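Local coordinates for UPF0141 protein yjdB (Campylobacter jejuni subsp. jejuni HB93-13, PDB 4TN0) that probably transfers phosphoethanolamine groups to acceptor molecules in the periplasm, using a zinc site in an alkaline phosphatase-like domain, at residues F86-N89 / Y95-G98; S216-L221 / L286-V291. All coordinates share one frame; numbering follows the deposited sequence.

Interaction 1 of 2, residues F86-N89 / Y95-G98; sequences FQEN and YKTG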
loop_
_atom_site.group_PDB
_atom_site.type_symbol
_atom_site.label_atom_id
_atom_site.label_comp_id
_atom_site.label_asym_id
_atom_site.label_seq_id
_atom_site.Cartn_x
_atom_site.Cartn_y
_atom_site.Cartn_z
ATOM N N PHE A 86 -10.964 8.366 -17.384
ATOM C CA PHE A 86 -12.160 8.078 -16.618
ATOM C C PHE A 86 -12.697 6.699 -17.063
ATOM O O PHE A 86 -13.492 6.590 -18.010
ATOM C CB PHE A 86 -13.195 9.184 -16.821
ATOM C CG PHE A 86 -14.432 9.026 -15.978
ATOM C CD1 PHE A 86 -14.327 8.710 -14.624
ATOM C CD2 PHE A 86 -15.693 9.221 -16.520
ATOM C CE1 PHE A 86 -15.462 8.573 -13.829
ATOM C CE2 PHE A 86 -16.838 9.088 -15.731
ATOM C CZ PHE A 86 -16.721 8.759 -14.385
ATOM N N GLN A 87 -12.227 5.654 -16.389
ATOM C CA GLN A 87 -12.416 4.289 -16.851
ATOM C C GLN A 87 -12.295 3.292 -15.701
ATOM O O GLN A 87 -11.905 3.662 -14.603
ATOM C CB GLN A 87 -11.388 3.959 -17.928
ATOM C CG GLN A 87 -9.995 3.795 -17.357
ATOM C CD GLN A 87 -8.915 3.922 -18.399
ATOM O OE1 GLN A 87 -9.013 4.735 -19.324
ATOM N NE2 GLN A 87 -7.870 3.121 -18.255
ATOM N N GLU A 88 -12.598 2.025 -15.969
ATOM C CA GLU A 88 -12.508 0.973 -14.955
ATOM C C GLU A 88 -11.068 0.796 -14.478
ATOM O O GLU A 88 -10.130 1.055 -15.225
ATOM C CB GLU A 88 -13.041 -0.367 -15.511
ATOM C CG GLU A 88 -14.539 -0.393 -15.829
ATOM C CD GLU A 88 -15.015 -1.723 -16.421
ATOM O OE1 GLU A 88 -14.325 -2.269 -17.316
ATOM O OE2 GLU A 88 -16.086 -2.216 -16.001
ATOM N N ASN A 89 -10.893 0.326 -13.248
ATOM C CA ASN A 89 -9.556 0.087 -12.715
ATOM C C ASN A 89 -9.436 -1.388 -12.362
ATOM O O ASN A 89 -10.364 -2.146 -12.587
ATOM C CB ASN A 89 -9.270 0.984 -11.479
ATOM C CG ASN A 89 -10.275 0.759 -10.321
ATOM O OD1 ASN A 89 -10.286 -0.302 -9.689
ATOM N ND2 ASN A 89 -11.113 1.760 -10.046
ATOM N N TYR A 95 -14.026 -7.241 -9.627
ATOM C CA TYR A 95 -15.437 -7.299 -9.243
ATOM C C TYR A 95 -16.313 -7.902 -10.327
ATOM O O TYR A 95 -17.168 -8.739 -10.052
ATOM C CB TYR A 95 -15.966 -5.904 -8.913
ATOM C CG TYR A 95 -17.461 -5.832 -8.621
ATOM C CD1 TYR A 95 -17.947 -5.910 -7.319
ATOM C CD2 TYR A 95 -18.386 -5.670 -9.657
ATOM C CE1 TYR A 95 -19.310 -5.832 -7.054
ATOM C CE2 TYR A 95 -19.741 -5.593 -9.406
ATOM C CZ TYR A 95 -20.200 -5.675 -8.102
ATOM O OH TYR A 95 -21.553 -5.598 -7.852
ATOM N N LYS A 96 -16.102 -7.465 -11.562
ATOM C CA LYS A 96 -16.931 -7.914 -12.665
ATOM C C LYS A 96 -16.597 -9.354 -13.036
ATOM O O LYS A 96 -17.340 -10.006 -13.759
ATOM C CB LYS A 96 -16.780 -6.966 -13.862
ATOM C CG LYS A 96 -15.511 -7.130 -14.659
ATOM C CD LYS A 96 -15.449 -6.093 -15.767
ATOM C CE LYS A 96 -14.294 -6.376 -16.714
ATOM N NZ LYS A 96 -14.156 -5.251 -17.662
ATOM N N THR A 97 -15.495 -9.845 -12.485
ATOM C CA THR A 97 -14.969 -11.167 -12.776
ATOM C C THR A 97 -15.302 -12.099 -11.577
ATOM O O THR A 97 -14.846 -13.242 -11.464
ATOM C CB THR A 97 -13.463 -11.026 -13.111
ATOM O OG1 THR A 97 -13.329 -10.633 -14.483
ATOM C CG2 THR A 97 -12.726 -12.249 -12.958
ATOM N N GLY A 98 -16.147 -11.590 -10.684
ATOM C CA GLY A 98 -16.728 -12.403 -9.631
ATOM C C GLY A 98 -15.956 -12.491 -8.330
ATOM O O GLY A 98 -16.379 -13.187 -7.419
#
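Glu88 and Lys96 are the only pair that touches between 86-89 and 95-98, through one salt bridge, Glu88 OE1 to Lys96 NZ at 3.0 Å: their CA atoms, the nearest across the contact, stay 10.2 Å apart, and just 74 Å² is buried. The bridge spans the two ends of helix 90-96 of the alkaline phosphatase-like domain, with the contact itself at the surface. At the helix start Asn89 is the N-cap, its OD1 taking the N-H of Met91. At its other end a Schellman motif closes the helix, with Gly98 at positive phi (89°) as the C-prime residue, Val99 N bonded to Leu94 O, and Gly98 N bonded to Tyr95 O at 3.1 Å.

Both charged chains run extended beyond CG, and they cross at about a right angle. Lys96 CG sits between the backbone N and the carbonyl carbon (chi1 77°), from where the straight chain carries NZ back toward the residue ahead of the N-cap. The charged pair does not stand alone, since the backbone of Ile5 joins both partners: its N-H bonds to Glu88 OE1 and its carbonyl O accepts from Lys96 NZ. The N-terminal segment is thereby tied to loop and helix together. The ammonium reaches OE1 on its syn side, 27° out of the carboxylate plane, while the other carboxylate oxygen, Glu88 OE2, lies 4.0 Å from Lys96 NZ.

Interaction 2 of 2, residues S216-L221 / L286-V291; sequences SYESSL and LGYFNV
The strand residues 218-221 and the last turn of helix 281-288 approach no closer than 9.6 Å between CA atoms, those of Ser220 and Tyr288, so side chains must bridge the gap. Tyr288 does most of this, accounting for 77 of the 132 Å² buried. With its CG anti to the backbone N (chi1 -167°), the ring reaches out to the strand and places its phenol oxygen beside Ser220. Ser220 OG and Tyr288 OH lie 2.6 Å apart in a short hydrogen bond in which either hydroxyl could be the donor. The serine oxygen comes to the edge of the ring, near its plane, and also bonds to Ser259 OG, so that the hydroxyls of Tyr288, Ser220 and Ser259 form a short chain of hydrogen bonds.

Glu218, two residues earlier on the same side of the strand, approaches from the direction opposite to Tyr288, its carboxylate plane 86° from the ring plane. Its OE1 stays 3.7 Å from Tyr288 OH, and its salt bridge goes instead to Lys18, which also makes a cation-pi contact with the Tyr288 ring.

Past the tyrosine the helix ends in a Schellman motif with Asn290, at positive phi, as C-prime, Val291 N bonded to Leu286 O and Asn290 N to Gly287 O; Leu286 O also accepts from Phe289 N, which reaches it from the opposite face of its plane. In the mixed sheet, strand 218-224 lies between parallel strand 18-24 and antiparallel strand 252-259. Tyr288 also touches Leu20 of strand 18-24, Leu286 and Val291 pack on helix 90-96, and Leu221, pointing away from Tyr288, meets helix 186-211.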
loop_
_atom_site.group_PDB
_atom_site.type_symbol
_atom_site.label_atom_id
_atom_site.label_comp_id
_atom_site.label_asym_id
_atom_site.label_seq_id
_atom_site.Cartn_x
_atom_site.Cartn_y
_atom_site.Cartn_z
ATOM N N SER A 216 -8.085 -21.814 6.426
ATOM C CA SER A 216 -9.012 -22.471 5.524
ATOM C C SER A 216 -8.735 -21.899 4.122
ATOM O O SER A 216 -9.191 -22.423 3.107
ATOM C CB SER A 216 -10.457 -22.236 5.968
ATOM O OG SER A 216 -11.396 -22.785 5.057
ATOM N N TYR A 217 -7.979 -20.799 4.104
ATOM C CA TYR A 217 -7.645 -20.012 2.915
ATOM C C TYR A 217 -6.142 -19.870 2.640
ATOM O O TYR A 217 -5.301 -20.017 3.532
ATOM C CB TYR A 217 -8.226 -18.608 3.032
ATOM C CG TYR A 217 -9.718 -18.509 2.905
ATOM C CD1 TYR A 217 -10.304 -18.206 1.683
ATOM C CD2 TYR A 217 -10.543 -18.691 4.005
ATOM C CE1 TYR A 217 -11.669 -18.092 1.556
ATOM C CE2 TYR A 217 -11.918 -18.581 3.888
ATOM C CZ TYR A 217 -12.475 -18.280 2.658
ATOM O OH TYR A 217 -13.842 -18.163 2.530
ATOM N N GLU A 218 -5.821 -19.561 1.390
ATOM C CA GLU A 218 -4.486 -19.111 1.041
ATOM C C GLU A 218 -4.495 -17.581 1.162
ATOM O O GLU A 218 -5.220 -16.884 0.430
ATOM C CB GLU A 218 -4.107 -19.550 -0.377
ATOM C CG GLU A 218 -3.239 -18.543 -1.130
ATOM C CD GLU A 218 -3.011 -18.923 -2.582
ATOM O OE1 GLU A 218 -2.732 -18.014 -3.406
ATOM O OE2 GLU A 218 -3.101 -20.133 -2.896
ATOM N N SER A 219 -3.704 -17.060 2.096
ATOM C CA SER A 219 -3.798 -15.647 2.451
ATOM C C SER A 219 -2.524 -14.893 2.111
ATOM O O SER A 219 -1.406 -15.381 2.319
ATOM C CB SER A 219 -4.107 -15.489 3.941
ATOM O OG SER A 219 -5.378 -16.036 4.258
ATOM N N SER A 220 -2.705 -13.692 1.582
ATOM C CA SER A 220 -1.579 -12.812 1.323
ATOM C C SER A 220 -1.848 -11.387 1.798
ATOM O O SER A 220 -2.990 -10.901 1.750
ATOM C CB SER A 220 -1.244 -12.814 -0.162
ATOM O OG SER A 220 -0.905 -14.121 -0.583
ATOM N N LEU A 221 -0.789 -10.740 2.283
ATOM C CA LEU A 221 -0.798 -9.308 2.551
ATOM C C LEU A 221 0.146 -8.578 1.596
ATOM O O LEU A 221 1.330 -8.937 1.467
ATOM C CB LEU A 221 -0.409 -9.020 3.999
ATOM C CG LEU A 221 -0.064 -7.558 4.315
ATOM C CD1 LEU A 221 -1.274 -6.664 4.133
ATOM C CD2 LEU A 221 0.474 -7.436 5.737
ATOM N N LEU A 286 -4.524 -8.602 -11.017
ATOM C CA LEU A 286 -5.235 -9.496 -11.916
ATOM C C LEU A 286 -4.660 -10.898 -11.739
ATOM O O LEU A 286 -5.391 -11.851 -11.469
ATOM C CB LEU A 286 -5.112 -9.036 -13.366
ATOM C CG LEU A 286 -5.783 -7.724 -13.751
ATOM C CD1 LEU A 286 -6.013 -7.672 -15.249
ATOM C CD2 LEU A 286 -7.086 -7.577 -13.016
ATOM N N GLY A 287 -3.336 -10.999 -11.844
ATOM C CA GLY A 287 -2.645 -12.269 -11.722
ATOM C C GLY A 287 -2.958 -13.052 -10.460
ATOM O O GLY A 287 -2.933 -14.285 -10.455
ATOM N N TYR A 288 -3.261 -12.341 -9.382
ATOM C CA TYR A 288 -3.444 -13.000 -8.101
ATOM C C TYR A 288 -4.714 -13.818 -8.094
ATOM O O TYR A 288 -4.768 -14.879 -7.466
ATOM C CB TYR A 288 -3.480 -11.994 -6.948
ATOM C CG TYR A 288 -3.360 -12.672 -5.606
ATOM C CD1 TYR A 288 -4.491 -13.111 -4.922
ATOM C CD2 TYR A 288 -2.113 -12.899 -5.035
ATOM C CE1 TYR A 288 -4.382 -13.748 -3.702
ATOM C CE2 TYR A 288 -1.995 -13.535 -3.818
ATOM C CZ TYR A 288 -3.134 -13.957 -3.157
ATOM O OH TYR A 288 -3.021 -14.590 -1.943
ATOM N N PHE A 289 -5.744 -13.332 -8.780
ATOM C CA PHE A 289 -7.002 -14.066 -8.815
ATOM C C PHE A 289 -7.156 -14.790 -10.154
ATOM O O PHE A 289 -8.250 -15.213 -10.515
ATOM C CB PHE A 289 -8.171 -13.119 -8.553
ATOM C CG PHE A 289 -8.155 -12.553 -7.176
ATOM C CD1 PHE A 289 -8.818 -13.191 -6.142
ATOM C CD2 PHE A 289 -7.428 -11.407 -6.894
ATOM C CE1 PHE A 289 -8.783 -12.680 -4.859
ATOM C CE2 PHE A 289 -7.393 -10.896 -5.615
ATOM C CZ PHE A 289 -8.068 -11.533 -4.597
ATOM N N ASN A 290 -6.022 -14.991 -10.831
ATOM C CA ASN A 290 -5.952 -15.699 -12.113
ATOM C C ASN A 290 -6.901 -15.162 -13.181
ATOM O O ASN A 290 -7.546 -15.943 -13.883
ATOM C CB ASN A 290 -6.235 -17.196 -11.906
ATOM C CG ASN A 290 -5.251 -17.850 -10.955
ATOM O OD1 ASN A 290 -5.617 -18.276 -9.852
ATOM N ND2 ASN A 290 -3.987 -17.904 -11.364
ATOM N N VAL A 291 -7.011 -13.841 -13.293
ATOM C CA VAL A 291 -7.902 -13.264 -14.300
ATOM C C VAL A 291 -7.296 -13.438 -15.692
ATOM O O VAL A 291 -6.161 -13.018 -15.948
ATOM C CB VAL A 291 -8.194 -11.762 -14.038
ATOM C CG1 VAL A 291 -8.981 -11.164 -15.193
ATOM C CG2 VAL A 291 -8.983 -11.590 -12.748
#

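How the interactions relate
Interaction 1 is a surface contact and interaction 2 a buried one, their centres about 17 Å apart. The first links the two ends of one short helix through a carboxylate-ammonium pair that it shares with the backbone of Ile5; the second joins a helix end to a sheet strand distant in sequence, chiefly through neutral hydroxyls, with a charged pair beside them. Helix 90-96 is common ground: interaction 1 spans it, while Leu286, Phe289 and Val291 from interaction 2 pack against it. Direct touch comes from methyl groups, Thr97 CG2 lying 3.8 Å from Val291 CG2. The two helices end alike.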